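Local coordinates for protein taurocyamine kinase (Schistosoma mansoni, PDB 4WOD) that reversibly transfers a phosphoryl group between ATP and the guanidino compound taurocyamine, as a duplicated magnesium-dependent phosphagen kinase, at residues 59-64 and 267-272; 50-55 and 189-194; 44-49 and 71-76; 126-131 and 223-228; 90-95 and 260-265. The protein carries 4 engineered substitutions. All blocks are in the same frame, centred on the assembly; numbering follows the deposited sequence.

Contact 1: 59-64 and 267-272. With ARG (arginine), chain B.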
# COMPACT_ATOMS: atom_id res chain seq x y z
N ALA A 59 -0.54 18.80 5.22
CA ALA A 59 -0.81 19.24 3.85
C ALA A 59 0.34 18.86 2.91
O ALA A 59 1.50 19.15 3.19
CB ALA A 59 -1.05 20.74 3.81
N LEU A 60 0.00 18.22 1.80
CA LEU A 60 0.98 17.76 0.83
C LEU A 60 1.47 18.84 -0.15
O LEU A 60 2.63 18.83 -0.59
CB LEU A 60 0.36 16.61 0.03
CG LEU A 60 1.32 15.83 -0.86
CD1 LEU A 60 2.38 15.19 0.02
CD2 LEU A 60 0.55 14.76 -1.63
N LEU A 61 0.58 19.76 -0.49
CA LEU A 61 0.79 20.72 -1.58
C LEU A 61 0.77 22.18 -1.12
O LEU A 61 0.16 22.49 -0.10
CB LEU A 61 -0.27 20.52 -2.66
CG LEU A 61 -0.20 19.18 -3.39
CD1 LEU A 61 -1.33 19.05 -4.40
CD2 LEU A 61 1.14 19.02 -4.08
N PRO A 62 1.44 23.07 -1.86
CA PRO A 62 1.21 24.50 -1.60
C PRO A 62 -0.16 24.90 -2.12
O PRO A 62 -0.90 24.04 -2.63
CB PRO A 62 2.31 25.20 -2.41
CG PRO A 62 2.61 24.20 -3.57
CD PRO A 62 2.45 22.83 -2.91
N ARG A 63 -0.49 26.18 -2.05
CA ARG A 63 -1.63 26.66 -2.82
C ARG A 63 -1.11 27.77 -3.72
O ARG A 63 0.09 27.89 -3.91
CB ARG A 63 -2.78 27.11 -1.90
CG ARG A 63 -3.30 25.98 -0.97
CD ARG A 63 -4.03 24.84 -1.75
NE ARG A 63 -4.66 23.82 -0.89
CZ ARG A 63 -4.04 22.76 -0.38
NH1 ARG A 63 -2.74 22.56 -0.61
NH2 ARG A 63 -4.71 21.90 0.37
N SER A 64 -1.99 28.57 -4.29
CA SER A 64 -1.53 29.64 -5.16
C SER A 64 -2.16 30.95 -4.77
O SER A 64 -3.37 31.03 -4.57
CB SER A 64 -1.81 29.31 -6.63
OG SER A 64 -3.13 28.83 -6.81
N PHE A 267 -6.88 26.74 -7.64
CA PHE A 267 -6.20 27.21 -6.41
C PHE A 267 -5.22 26.17 -5.87
O PHE A 267 -4.10 26.49 -5.46
CB PHE A 267 -7.25 27.58 -5.36
CG PHE A 267 -6.68 28.07 -4.04
CD1 PHE A 267 -6.00 29.27 -3.96
CD2 PHE A 267 -6.89 27.34 -2.88
CE1 PHE A 267 -5.51 29.72 -2.73
CE2 PHE A 267 -6.41 27.80 -1.66
CZ PHE A 267 -5.72 28.98 -1.59
N CYS A 268 -5.64 24.91 -5.87
CA CYS A 268 -4.76 23.84 -5.42
C CYS A 268 -4.23 23.09 -6.63
O CYS A 268 -5.00 22.79 -7.56
CB CYS A 268 -5.50 22.88 -4.48
SG CYS A 268 -4.51 21.48 -3.94
N PRO A 269 -2.92 22.80 -6.65
CA PRO A 269 -2.29 22.10 -7.78
C PRO A 269 -2.84 20.71 -8.05
O PRO A 269 -2.65 20.24 -9.17
CB PRO A 269 -0.81 22.01 -7.36
CG PRO A 269 -0.61 23.20 -6.46
CD PRO A 269 -1.92 23.31 -5.69
N SER A 270 -3.48 20.07 -7.08
CA SER A 270 -3.98 18.70 -7.29
C SER A 270 -5.11 18.63 -8.32
O SER A 270 -5.33 17.58 -8.93
CB SER A 270 -4.45 18.10 -5.96
OG SER A 270 -5.57 18.79 -5.44
N ASN A 271 -5.82 19.74 -8.50
CA ASN A 271 -6.98 19.80 -9.39
C ASN A 271 -6.76 20.52 -10.71
O ASN A 271 -7.71 21.01 -11.31
CB ASN A 271 -8.15 20.47 -8.67
CG ASN A 271 -8.78 19.57 -7.64
OD1 ASN A 271 -9.06 18.40 -7.90
ND2 ASN A 271 -9.00 20.10 -6.45
N LEU A 272 -5.51 20.61 -11.16
CA LEU A 272 -5.18 21.21 -12.46
C LEU A 272 -5.57 20.29 -13.61
O LEU A 272 -5.93 19.12 -13.40
CB LEU A 272 -3.68 21.51 -12.54
CG LEU A 272 -3.18 22.57 -11.57
CD1 LEU A 272 -1.63 22.56 -11.52
CD2 LEU A 272 -3.71 23.99 -11.91
N ARG B . -3.18 17.03 -1.91
CA ARG B . -3.54 18.25 -1.25
C ARG B . -2.77 18.62 0.01
O ARG B . -2.61 17.77 0.92
CB ARG B . -5.00 18.32 -1.01
CG ARG B . -5.75 18.78 -2.22
CD ARG B . -6.30 20.12 -1.88
NE ARG B . -7.05 20.63 -2.99
CZ ARG B . -8.24 21.13 -2.87
NH1 ARG B . -8.87 21.59 -3.91
NH2 ARG B . -8.82 21.15 -1.69
OXT ARG B . -2.36 19.78 -0.07
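R63 and F267 meet with their flat groups nearly perpendicular, the guanidinium and ring planes 79° apart; R63 CB lies over one face of the ring, the side chains crossing at about a right angle. This CH-pi contact puts R63 CB 3.8 Å from the centroid of the F267 ring, offset toward its rim. Other apolar touches are light: L61 CD1 lies 3.6 Å from S270 CB and also reaches C268 SG, and P62 CG is 4.4 Å from P269 CG. P269 CD packs separately against P62 O. Between the two segments one hydrogen bond is clear, from S64 OG to F267 O at 2.9 Å, with the donor tilted from the carbonyl plane. A second set of polar bonds holds the bound arginine. Its carboxylate is gripped by L60 N on ligand O at 2.8 Å, and by L61 N and R63 NH1 on ligand OXT, with R63 NH2 adding a weak bond. R63 bends at chi2 (-68°), which turns CD back toward C268 CB. R63 NH1 also donates to P62 O (3.1 Å), which lies in the guanidinium plane, though NH1 approaches it from above the carbonyl plane. C268, the predicted active-site residue, and S270 line the ligand's side chain, and E222 binds the ligand as well. Loop 59-64, between helices 46-55 and 69-72, thus closes on the loop between strands 263-264 and 277-283, with V80 of helix 74-84 against L61 and Y70 of helix 69-72 against P269.

Contact 2: 50-55 and 189-194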
# COMPACT_ATOMS: atom_id res chain seq x y z
N VAL A 50 2.90 29.26 0.12
CA VAL A 50 3.39 28.17 0.97
C VAL A 50 3.04 28.33 2.45
O VAL A 50 3.32 27.44 3.27
CB VAL A 50 4.94 28.02 0.86
CG1 VAL A 50 5.35 27.64 -0.56
CG2 VAL A 50 5.65 29.31 1.31
N ASN A 51 2.44 29.46 2.78
CA ASN A 51 2.09 29.79 4.15
C ASN A 51 1.35 28.66 4.87
O ASN A 51 1.70 28.30 5.98
CB ASN A 51 1.24 31.06 4.17
CG ASN A 51 1.05 31.59 5.57
OD1 ASN A 51 2.00 32.09 6.18
ND2 ASN A 51 -0.15 31.49 6.08
N THR A 52 0.34 28.09 4.21
CA THR A 52 -0.46 27.06 4.87
C THR A 52 0.38 25.81 5.21
O THR A 52 0.09 25.10 6.18
CB THR A 52 -1.69 26.65 4.00
OG1 THR A 52 -2.70 26.04 4.82
CG2 THR A 52 -1.26 25.67 2.88
N ASN A 53 1.45 25.57 4.46
CA ASN A 53 2.30 24.42 4.76
C ASN A 53 3.06 24.58 6.07
O ASN A 53 3.35 23.60 6.75
CB ASN A 53 3.29 24.16 3.63
CG ASN A 53 2.61 23.79 2.34
OD1 ASN A 53 2.71 24.52 1.35
ND2 ASN A 53 1.92 22.65 2.33
N ALA A 54 3.39 25.82 6.40
CA ALA A 54 4.11 26.11 7.63
C ALA A 54 3.30 25.77 8.87
O ALA A 54 3.87 25.52 9.94
CB ALA A 54 4.52 27.58 7.67
N TYR A 55 1.98 25.78 8.75
CA TYR A 55 1.12 25.62 9.93
C TYR A 55 0.32 24.34 9.88
O TYR A 55 -0.20 23.91 10.89
CB TYR A 55 0.20 26.82 10.07
CG TYR A 55 1.01 28.08 10.16
CD1 TYR A 55 1.81 28.33 11.26
CD2 TYR A 55 1.02 29.00 9.12
CE1 TYR A 55 2.59 29.48 11.34
CE2 TYR A 55 1.79 30.15 9.18
CZ TYR A 55 2.58 30.38 10.29
OH TYR A 55 3.33 31.52 10.36
N ASP A 189 -12.02 24.28 7.31
CA ASP A 189 -10.79 23.63 6.84
C ASP A 189 -9.59 24.52 7.16
O ASP A 189 -9.43 25.59 6.57
CB ASP A 189 -10.89 23.36 5.33
CG ASP A 189 -9.67 22.61 4.75
OD1 ASP A 189 -8.53 22.72 5.26
OD2 ASP A 189 -9.85 21.92 3.73
N ASN A 190 -8.74 24.09 8.08
CA ASN A 190 -7.64 24.95 8.51
C ASN A 190 -6.56 25.12 7.43
O ASN A 190 -5.81 26.10 7.45
CB ASN A 190 -7.01 24.42 9.80
CG ASN A 190 -6.48 25.54 10.70
OD1 ASN A 190 -6.82 26.71 10.53
ND2 ASN A 190 -5.64 25.18 11.66
N VAL A 191 -6.45 24.16 6.52
CA VAL A 191 -5.49 24.29 5.44
C VAL A 191 -5.97 25.44 4.55
O VAL A 191 -5.22 26.36 4.23
CB VAL A 191 -5.33 22.98 4.61
CG1 VAL A 191 -4.52 23.23 3.35
CG2 VAL A 191 -4.70 21.88 5.45
N LEU A 192 -7.25 25.39 4.21
CA LEU A 192 -7.86 26.46 3.43
C LEU A 192 -7.76 27.80 4.16
O LEU A 192 -7.45 28.81 3.56
CB LEU A 192 -9.32 26.14 3.12
CG LEU A 192 -10.04 27.10 2.15
CD1 LEU A 192 -9.16 27.42 0.95
CD2 LEU A 192 -11.38 26.48 1.71
N ARG A 193 -8.03 27.79 5.46
CA ARG A 193 -7.91 29.00 6.27
C ARG A 193 -6.52 29.63 6.16
O ARG A 193 -6.40 30.84 5.91
CB ARG A 193 -8.22 28.71 7.74
CG ARG A 193 -7.96 29.91 8.65
CD ARG A 193 -8.53 29.70 10.04
NE ARG A 193 -9.99 29.69 9.99
CZ ARG A 193 -10.74 28.60 10.05
NH1 ARG A 193 -12.06 28.72 9.97
NH2 ARG A 193 -10.19 27.40 10.20
N ASP A 194 -5.47 28.83 6.32
CA ASP A 194 -4.12 29.38 6.37
C ASP A 194 -3.52 29.70 5.00
O ASP A 194 -2.44 30.30 4.89
CB ASP A 194 -3.21 28.44 7.13
CG ASP A 194 -3.53 28.40 8.62
OD1 ASP A 194 -4.10 29.39 9.12
OD2 ASP A 194 -3.23 27.39 9.29
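T52 points at helix 190-194, and its hydroxyl does most of the touching. With OG1 anti to the backbone N (chi1 -159°), T52 OG1 donates to V191 O at 2.6 Å, in the carbonyl plane and on a lone pair. The same oxygen lies 3.4 Å from D194 CB, and the T52 and V191 side chains cross obliquely, V191 CG1 coming 4.1 Å from T52 CG2. One residue earlier, N51 swings its amide across to the backbone of D194: N51 ND2 donates to D194 O at 2.8 Å, nearly straight (168°), with the acceptor in the amide plane. On the outer side, D194 OD2 rests 3.6 Å from Y55 CB. The two axes approach to 8.4 Å at 131°, so the helices run roughly against each other. D189 OD1 caps the second helix by accepting from L192 N. The two side chain-to-carbonyl bonds join the helical N-terminal domain to the catalytic domain of the phosphagen kinase fold, beside the arginine pocket, where V191 packs on R63.

Contact 3: 44-49 and 71-76; sequences GTLAQC and ETFRDF
L46 sets its CB over the face of F73, and this pair forms the tight part of the contact. L46 CB sits over the centre of the phenyl ring, 3.9 Å from the F73 centroid and only 6° off the ring normal, a textbook CH-pi approach. T72 CG2 takes the opposite face, offset toward the rim, so the ring is sandwiched between its own neighbour and the leucine. F73 CZ comes to 3.2 Å from L46 N at the start of helix 46-55, while G44 O lies in the ring plane at the edge. The leucine spans both aromatics: its CG is anti to the backbone N (chi1 -176°), and L46 CD1 comes within 3.5 Å of F76 CD2, the two side chains crossing at a slant. C49 SG is looser, an oblique sulfur-aromatic contact 5.3 Å from the F73 centroid. The outer side is polar and takes little part: E71 and D75 are exposed, and R74 NH1 pairs with E71 OE2 at 3.5 Å. T45 and Q48 form a capping box, Q48 N to T45 OG1 and T45 N to Q48 OE1 (3.0 Å), which caps the N-terminus of helix 46-55. Across the segments the chemistry is apolar: cohesion rests on L46 over the F73 face and oblique apolar touches, with the polar groups bonded within their segments or to residues outside them, such as D75 to K34 and Q48 to M1.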
# COMPACT_ATOMS: atom_id res chain seq x y z
N GLY A 44 0.82 38.92 -5.76
CA GLY A 44 1.00 37.84 -4.80
C GLY A 44 2.45 37.38 -4.68
O GLY A 44 3.25 37.60 -5.59
N THR A 45 2.78 36.76 -3.55
CA THR A 45 4.12 36.25 -3.27
C THR A 45 4.13 34.75 -3.03
O THR A 45 3.09 34.16 -2.69
CB THR A 45 4.72 36.91 -2.03
OG1 THR A 45 3.94 36.56 -0.89
CG2 THR A 45 4.71 38.39 -2.19
N LEU A 46 5.31 34.13 -3.19
CA LEU A 46 5.48 32.71 -2.92
C LEU A 46 5.23 32.38 -1.44
O LEU A 46 4.71 31.31 -1.12
CB LEU A 46 6.88 32.25 -3.33
CG LEU A 46 7.31 30.78 -3.24
CD1 LEU A 46 6.35 29.78 -3.97
CD2 LEU A 46 8.73 30.63 -3.78
N ALA A 47 5.62 33.29 -0.55
CA ALA A 47 5.26 33.15 0.88
C ALA A 47 3.75 32.92 1.05
O ALA A 47 3.33 32.06 1.82
CB ALA A 47 5.70 34.39 1.68
N GLN A 48 2.94 33.68 0.31
CA GLN A 48 1.49 33.50 0.42
C GLN A 48 1.08 32.12 -0.06
O GLN A 48 0.15 31.53 0.51
CB GLN A 48 0.74 34.58 -0.37
CG GLN A 48 0.80 35.93 0.27
CD GLN A 48 0.18 36.98 -0.61
OE1 GLN A 48 0.29 36.90 -1.84
NE2 GLN A 48 -0.48 37.95 -0.01
N CYS A 49 1.76 31.61 -1.10
CA CYS A 49 1.48 30.26 -1.61
C CYS A 49 1.80 29.13 -0.62
O CYS A 49 1.06 28.15 -0.55
CB CYS A 49 2.28 29.98 -2.89
SG CYS A 49 1.97 31.07 -4.30
N GLU A 71 3.09 30.54 -13.26
CA GLU A 71 4.10 31.09 -14.15
C GLU A 71 5.21 31.85 -13.40
O GLU A 71 6.40 31.64 -13.67
CB GLU A 71 3.44 32.02 -15.17
CG GLU A 71 4.42 32.71 -16.11
CD GLU A 71 5.34 31.73 -16.85
OE1 GLU A 71 6.49 32.13 -17.14
OE2 GLU A 71 4.92 30.59 -17.16
N THR A 72 4.82 32.67 -12.42
CA THR A 72 5.76 33.58 -11.75
C THR A 72 6.78 32.81 -10.92
O THR A 72 7.97 33.13 -10.92
CB THR A 72 5.01 34.59 -10.85
OG1 THR A 72 4.01 35.25 -11.64
CG2 THR A 72 5.99 35.65 -10.25
N PHE A 73 6.32 31.78 -10.22
CA PHE A 73 7.25 30.92 -9.47
C PHE A 73 7.37 29.54 -10.09
O PHE A 73 7.35 28.50 -9.42
CB PHE A 73 6.80 30.84 -8.01
CG PHE A 73 6.39 32.18 -7.43
CD1 PHE A 73 7.34 33.17 -7.19
CD2 PHE A 73 5.06 32.44 -7.13
CE1 PHE A 73 6.97 34.39 -6.65
CE2 PHE A 73 4.67 33.68 -6.60
CZ PHE A 73 5.64 34.66 -6.35
N ARG A 74 7.55 29.52 -11.41
CA ARG A 74 7.54 28.27 -12.18
C ARG A 74 8.54 27.18 -11.77
O ARG A 74 8.21 26.01 -11.82
CB ARG A 74 7.75 28.58 -13.65
CG ARG A 74 7.59 27.34 -14.49
CD ARG A 74 6.87 27.61 -15.77
NE ARG A 74 7.14 26.55 -16.72
CZ ARG A 74 7.07 26.71 -18.03
NH1 ARG A 74 6.73 27.90 -18.52
NH2 ARG A 74 7.34 25.70 -18.84
N ASP A 75 9.76 27.56 -11.40
CA ASP A 75 10.77 26.56 -11.05
C ASP A 75 10.29 25.71 -9.87
O ASP A 75 10.62 24.53 -9.76
CB ASP A 75 12.12 27.20 -10.69
CG ASP A 75 12.75 27.96 -11.83
OD1 ASP A 75 12.31 27.83 -13.00
OD2 ASP A 75 13.71 28.70 -11.55
N PHE A 76 9.54 26.35 -8.97
CA PHE A 76 8.99 25.69 -7.79
C PHE A 76 7.75 24.88 -8.15
O PHE A 76 7.68 23.68 -7.88
CB PHE A 76 8.67 26.74 -6.71
CG PHE A 76 7.85 26.21 -5.55
CD1 PHE A 76 8.43 25.40 -4.58
CD2 PHE A 76 6.50 26.55 -5.42
CE1 PHE A 76 7.67 24.92 -3.51
CE2 PHE A 76 5.73 26.07 -4.33
CZ PHE A 76 6.32 25.25 -3.38

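Contact 4: 126-131 and 223-228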
# COMPACT_ATOMS: atom_id res chain seq x y z
N ARG A 126 -13.31 26.09 -11.98
CA ARG A 126 -12.75 27.06 -12.91
C ARG A 126 -12.25 28.30 -12.19
O ARG A 126 -12.80 28.71 -11.16
CB ARG A 126 -13.79 27.49 -13.96
CG ARG A 126 -14.26 26.39 -14.90
CD ARG A 126 -13.15 25.95 -15.85
NE ARG A 126 -13.64 25.11 -16.95
CZ ARG A 126 -13.57 23.78 -16.96
NH1 ARG A 126 -13.05 23.14 -15.91
NH2 ARG A 126 -14.04 23.10 -18.01
N THR A 127 -11.21 28.88 -12.76
CA THR A 127 -10.69 30.18 -12.38
C THR A 127 -11.14 31.20 -13.40
O THR A 127 -10.95 30.99 -14.60
CB THR A 127 -9.17 30.19 -12.34
OG1 THR A 127 -8.70 29.23 -11.38
CG2 THR A 127 -8.64 31.60 -12.02
N VAL A 128 -11.73 32.30 -12.95
CA VAL A 128 -12.10 33.38 -13.87
C VAL A 128 -10.89 34.32 -14.08
O VAL A 128 -10.31 34.81 -13.11
CB VAL A 128 -13.34 34.18 -13.34
CG1 VAL A 128 -13.62 35.39 -14.21
CG2 VAL A 128 -14.58 33.27 -13.23
N GLU A 129 -10.50 34.54 -15.33
CA GLU A 129 -9.40 35.47 -15.65
C GLU A 129 -9.60 36.85 -15.05
O GLU A 129 -10.73 37.36 -15.02
CB GLU A 129 -9.23 35.62 -17.15
CG GLU A 129 -8.60 34.43 -17.83
CD GLU A 129 -8.46 34.64 -19.32
OE1 GLU A 129 -9.23 35.46 -19.89
OE2 GLU A 129 -7.57 33.99 -19.92
N GLY A 130 -8.51 37.45 -14.61
CA GLY A 130 -8.52 38.83 -14.15
C GLY A 130 -8.70 38.97 -12.66
O GLY A 130 -8.73 40.08 -12.15
N PHE A 131 -8.86 37.85 -11.94
CA PHE A 131 -9.12 37.92 -10.50
C PHE A 131 -8.15 37.03 -9.75
O PHE A 131 -7.81 35.97 -10.25
CB PHE A 131 -10.55 37.48 -10.14
CG PHE A 131 -11.62 38.38 -10.69
CD1 PHE A 131 -12.14 39.41 -9.92
CD2 PHE A 131 -12.11 38.18 -11.98
CE1 PHE A 131 -13.14 40.23 -10.41
CE2 PHE A 131 -13.11 39.00 -12.49
CZ PHE A 131 -13.62 40.03 -11.70
N ASP A 223 -11.88 27.64 -5.08
CA ASP A 223 -11.83 28.08 -6.45
C ASP A 223 -12.92 29.11 -6.70
O ASP A 223 -13.85 29.25 -5.89
CB ASP A 223 -11.96 26.89 -7.42
CG ASP A 223 -10.69 26.06 -7.48
OD1 ASP A 223 -9.61 26.64 -7.71
OD2 ASP A 223 -10.75 24.83 -7.25
N HIS A 224 -12.79 29.84 -7.80
CA HIS A 224 -13.77 30.86 -8.14
C HIS A 224 -15.13 30.19 -8.29
O HIS A 224 -16.14 30.61 -7.69
CB HIS A 224 -13.36 31.60 -9.43
CG HIS A 224 -12.17 32.50 -9.23
ND1 HIS A 224 -11.51 33.11 -10.26
CD2 HIS A 224 -11.52 32.87 -8.10
CE1 HIS A 224 -10.52 33.84 -9.79
NE2 HIS A 224 -10.51 33.72 -8.47
N ILE A 225 -15.13 29.12 -9.08
CA ILE A 225 -16.33 28.31 -9.31
C ILE A 225 -16.01 26.84 -9.11
O ILE A 225 -15.00 26.34 -9.60
CB ILE A 225 -16.86 28.49 -10.75
CG1 ILE A 225 -16.71 29.94 -11.21
CG2 ILE A 225 -18.28 28.01 -10.82
CD1 ILE A 225 -16.97 30.17 -12.70
N ARG A 226 -16.88 26.16 -8.37
CA ARG A 226 -16.85 24.71 -8.32
C ARG A 226 -18.24 24.23 -8.74
O ARG A 226 -19.25 24.63 -8.15
CB ARG A 226 -16.48 24.16 -6.93
CG ARG A 226 -16.17 22.66 -7.01
CD ARG A 226 -15.50 22.07 -5.77
NE ARG A 226 -14.22 22.68 -5.34
CZ ARG A 226 -13.15 22.91 -6.11
NH1 ARG A 226 -12.07 23.45 -5.55
NH2 ARG A 226 -13.13 22.65 -7.42
N VAL A 227 -18.28 23.44 -9.80
CA VAL A 227 -19.54 22.93 -10.34
C VAL A 227 -19.65 21.43 -10.11
O VAL A 227 -18.71 20.65 -10.40
CB VAL A 227 -19.66 23.25 -11.84
CG1 VAL A 227 -21.10 23.02 -12.31
CG2 VAL A 227 -19.24 24.69 -12.11
N ILE A 228 -20.80 21.02 -9.59
CA ILE A 228 -21.06 19.66 -9.16
C ILE A 228 -22.42 19.18 -9.67
O ILE A 228 -23.44 19.83 -9.42
CB ILE A 228 -21.04 19.56 -7.63
CG1 ILE A 228 -19.73 20.16 -7.09
CG2 ILE A 228 -21.27 18.12 -7.16
CD1 ILE A 228 -19.78 20.55 -5.65
O HOH W 1 -10.29 28.88 -9.21
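R126 and I225 form an antiparallel hydrogen-bonded pair, R126 N to I225 O at 2.9 Å and I225 N to R126 O at 3.2 Å, after which the first segment leaves the sheet and turns through a type II beta turn from V128 to F131. H224 fills that bend. Its ring accepts at ND1 from V128 N (2.8 Å), with the donor near the ring plane, while NE2 binds G132 O. CE1 of H224 sits between T127 CG2 and F131 CB, each 3.7 Å away, and V128 CG2 slants past I225 CD1 at 4.0 Å. A water accepts from H224 N and lies within bonding distance of T127 OG1, D223 OD1 and R126 O, the last longest at 3.2 Å; these three must share its two protons. T127 OG1 is also hydrogen-bonded to I265 O. D223 OD2 holds R226 NH1 in a salt bridge of 2.6 Å, and D223 OD1 also takes F267 N; R226 is a predicted ATP-binding residue. The contact lies where strands 117-126 and 225-232 adjoin in the eight-stranded antiparallel sheet, with L145 and I149 of helix 139-154 packed against V128, H224 and I225.

Contact 5: 90-95 and 260-265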
# COMPACT_ATOMS: atom_id res chain seq x y z
N GLY A 90 9.08 15.41 -16.27
CA GLY A 90 8.72 16.78 -15.95
C GLY A 90 8.22 17.48 -17.19
O GLY A 90 8.31 18.70 -17.31
N LYS A 91 7.69 16.69 -18.12
CA LYS A 91 7.22 17.20 -19.41
C LYS A 91 5.74 17.55 -19.33
O LYS A 91 4.91 16.97 -20.03
CB LYS A 91 7.46 16.17 -20.52
CG LYS A 91 7.56 16.77 -21.91
CD LYS A 91 7.69 15.69 -22.97
CE LYS A 91 9.02 15.79 -23.71
NZ LYS A 91 9.08 14.84 -24.86
N ILE A 92 5.41 18.50 -18.47
CA ILE A 92 4.02 18.78 -18.17
C ILE A 92 3.29 19.30 -19.39
O ILE A 92 3.73 20.25 -20.02
CB ILE A 92 3.91 19.80 -17.03
CG1 ILE A 92 4.87 19.41 -15.90
CG2 ILE A 92 2.47 19.88 -16.54
CD1 ILE A 92 5.02 20.47 -14.84
N GLN A 93 2.18 18.67 -19.74
CA GLN A 93 1.38 19.18 -20.85
C GLN A 93 -0.07 18.79 -20.66
O GLN A 93 -0.39 17.88 -19.88
CB GLN A 93 1.92 18.69 -22.19
CG GLN A 93 1.89 17.18 -22.39
CD GLN A 93 2.51 16.75 -23.72
OE1 GLN A 93 2.06 17.18 -24.79
NE2 GLN A 93 3.54 15.92 -23.66
N HIS A 94 -0.97 19.49 -21.34
CA HIS A 94 -2.38 19.18 -21.21
C HIS A 94 -3.13 19.47 -22.50
O HIS A 94 -2.96 20.54 -23.08
CB HIS A 94 -3.00 19.98 -20.06
CG HIS A 94 -4.37 19.51 -19.69
ND1 HIS A 94 -4.58 18.36 -18.96
CD2 HIS A 94 -5.60 19.99 -19.99
CE1 HIS A 94 -5.87 18.17 -18.81
NE2 HIS A 94 -6.51 19.15 -19.42
N PRO A 95 -4.01 18.54 -22.93
CA PRO A 95 -4.74 18.75 -24.19
C PRO A 95 -5.87 19.78 -24.07
O PRO A 95 -6.29 20.11 -22.97
CB PRO A 95 -5.32 17.36 -24.48
CG PRO A 95 -5.50 16.75 -23.17
CD PRO A 95 -4.37 17.27 -22.28
N ASP A 260 -1.73 25.66 -22.06
CA ASP A 260 -1.53 24.36 -22.69
C ASP A 260 -0.54 23.48 -21.95
O ASP A 260 -0.27 22.37 -22.37
CB ASP A 260 -1.08 24.54 -24.15
CG ASP A 260 -2.13 25.26 -25.00
OD1 ASP A 260 -3.09 24.58 -25.45
OD2 ASP A 260 -2.00 26.49 -25.19
N ARG A 261 -0.02 23.97 -20.83
CA ARG A 261 0.82 23.17 -19.96
C ARG A 261 0.03 22.57 -18.77
O ARG A 261 0.09 21.36 -18.53
CB ARG A 261 1.98 24.03 -19.47
CG ARG A 261 3.06 23.33 -18.69
CD ARG A 261 4.23 24.30 -18.56
NE ARG A 261 3.82 25.57 -17.97
CZ ARG A 261 3.77 25.78 -16.67
NH1 ARG A 261 4.14 24.79 -15.88
NH2 ARG A 261 3.39 26.94 -16.16
N LEU A 262 -0.72 23.41 -18.05
CA LEU A 262 -1.43 22.95 -16.87
C LEU A 262 -2.92 22.76 -17.09
O LEU A 262 -3.64 22.36 -16.17
CB LEU A 262 -1.24 23.95 -15.71
CG LEU A 262 0.24 24.24 -15.41
CD1 LEU A 262 0.39 25.26 -14.29
CD2 LEU A 262 0.98 22.96 -15.06
N GLY A 263 -3.41 23.07 -18.28
CA GLY A 263 -4.85 23.07 -18.48
C GLY A 263 -5.55 24.17 -17.69
O GLY A 263 -5.07 25.31 -17.67
N PHE A 264 -6.69 23.86 -17.07
CA PHE A 264 -7.44 24.84 -16.27
C PHE A 264 -6.73 25.09 -14.94
O PHE A 264 -6.44 24.16 -14.16
CB PHE A 264 -8.86 24.38 -16.01
CG PHE A 264 -9.74 24.40 -17.23
CD1 PHE A 264 -10.18 25.61 -17.76
CD2 PHE A 264 -10.10 23.23 -17.86
CE1 PHE A 264 -10.99 25.64 -18.88
CE2 PHE A 264 -10.92 23.24 -18.99
CZ PHE A 264 -11.37 24.45 -19.48
N ILE A 265 -6.43 26.35 -14.70
CA ILE A 265 -5.80 26.76 -13.44
C ILE A 265 -6.78 26.59 -12.27
O ILE A 265 -7.97 26.91 -12.39
CB ILE A 265 -5.33 28.23 -13.51
CG1 ILE A 265 -4.39 28.44 -14.71
CG2 ILE A 265 -4.68 28.67 -12.19
CD1 ILE A 265 -3.22 27.47 -14.79
O HOH W 2 -3.55 22.15 -25.26
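H94 CG is anti to the backbone N (chi1 -168°), which carries the imidazole toward G263, and R261 CG, likewise anti (chi1 -173°), is laid against the backbone of I92. H94 CD2 comes 3.5 Å from G263 CA; G263 has no side chain, and its positive phi (67°) suits glycine, which lets the ring come this close. R261 CG lies 3.4 Å from I92 O. On the inner side I92 CG2 meets L262 CD2 at 3.7 Å, both touching I81 of helix 74-84. One direct hydrogen bond joins the segments, H94 N to D260 O at 3.1 Å, the donor standing above the carbonyl plane. A water adds a second link by donating to H94 O (2.8 Å) and to D260 OD1. L262 and G263 form a classic beta bulge opposite N259, whose OD1 accepts from the backbone N of both R261 and L262. The polar ends have partners beyond the two segments: H94 ND1 accepts from G328 N, D260 OD1 pairs with K96, and R261 NH1 bridges to D78. An apolar pair, a backbone bond and a water thus fasten the connection between the two domains to the hairpin 258-264, and the charges at its margin are probably balanced by D78 and K96.

In the fold
All five contacts belong to the first repeat; contact 1 holds the arginine pocket and the others lie around it. Contacts 2 and 3, both on helix 46-55, lie about 11 and 12 Å from it between centres, contacts 4 and 5 both about 15 Å. Contacts 2 and 5 are the farthest apart, about 25 Å, and do not touch. Along the chain they close in the order 3, 2, 4, 5, 1: contact 3 stays within the N-terminal domain, contact 4 within the catalytic one, contact 5 ties the linking loop to hairpin 258-264, and contacts 1 and 2 join the domains. Probable hydrogen bonds, L61 to N53, R63 to C49, F267 to D223 and T127 to I265, connect them across the two domains beside the bound arginine.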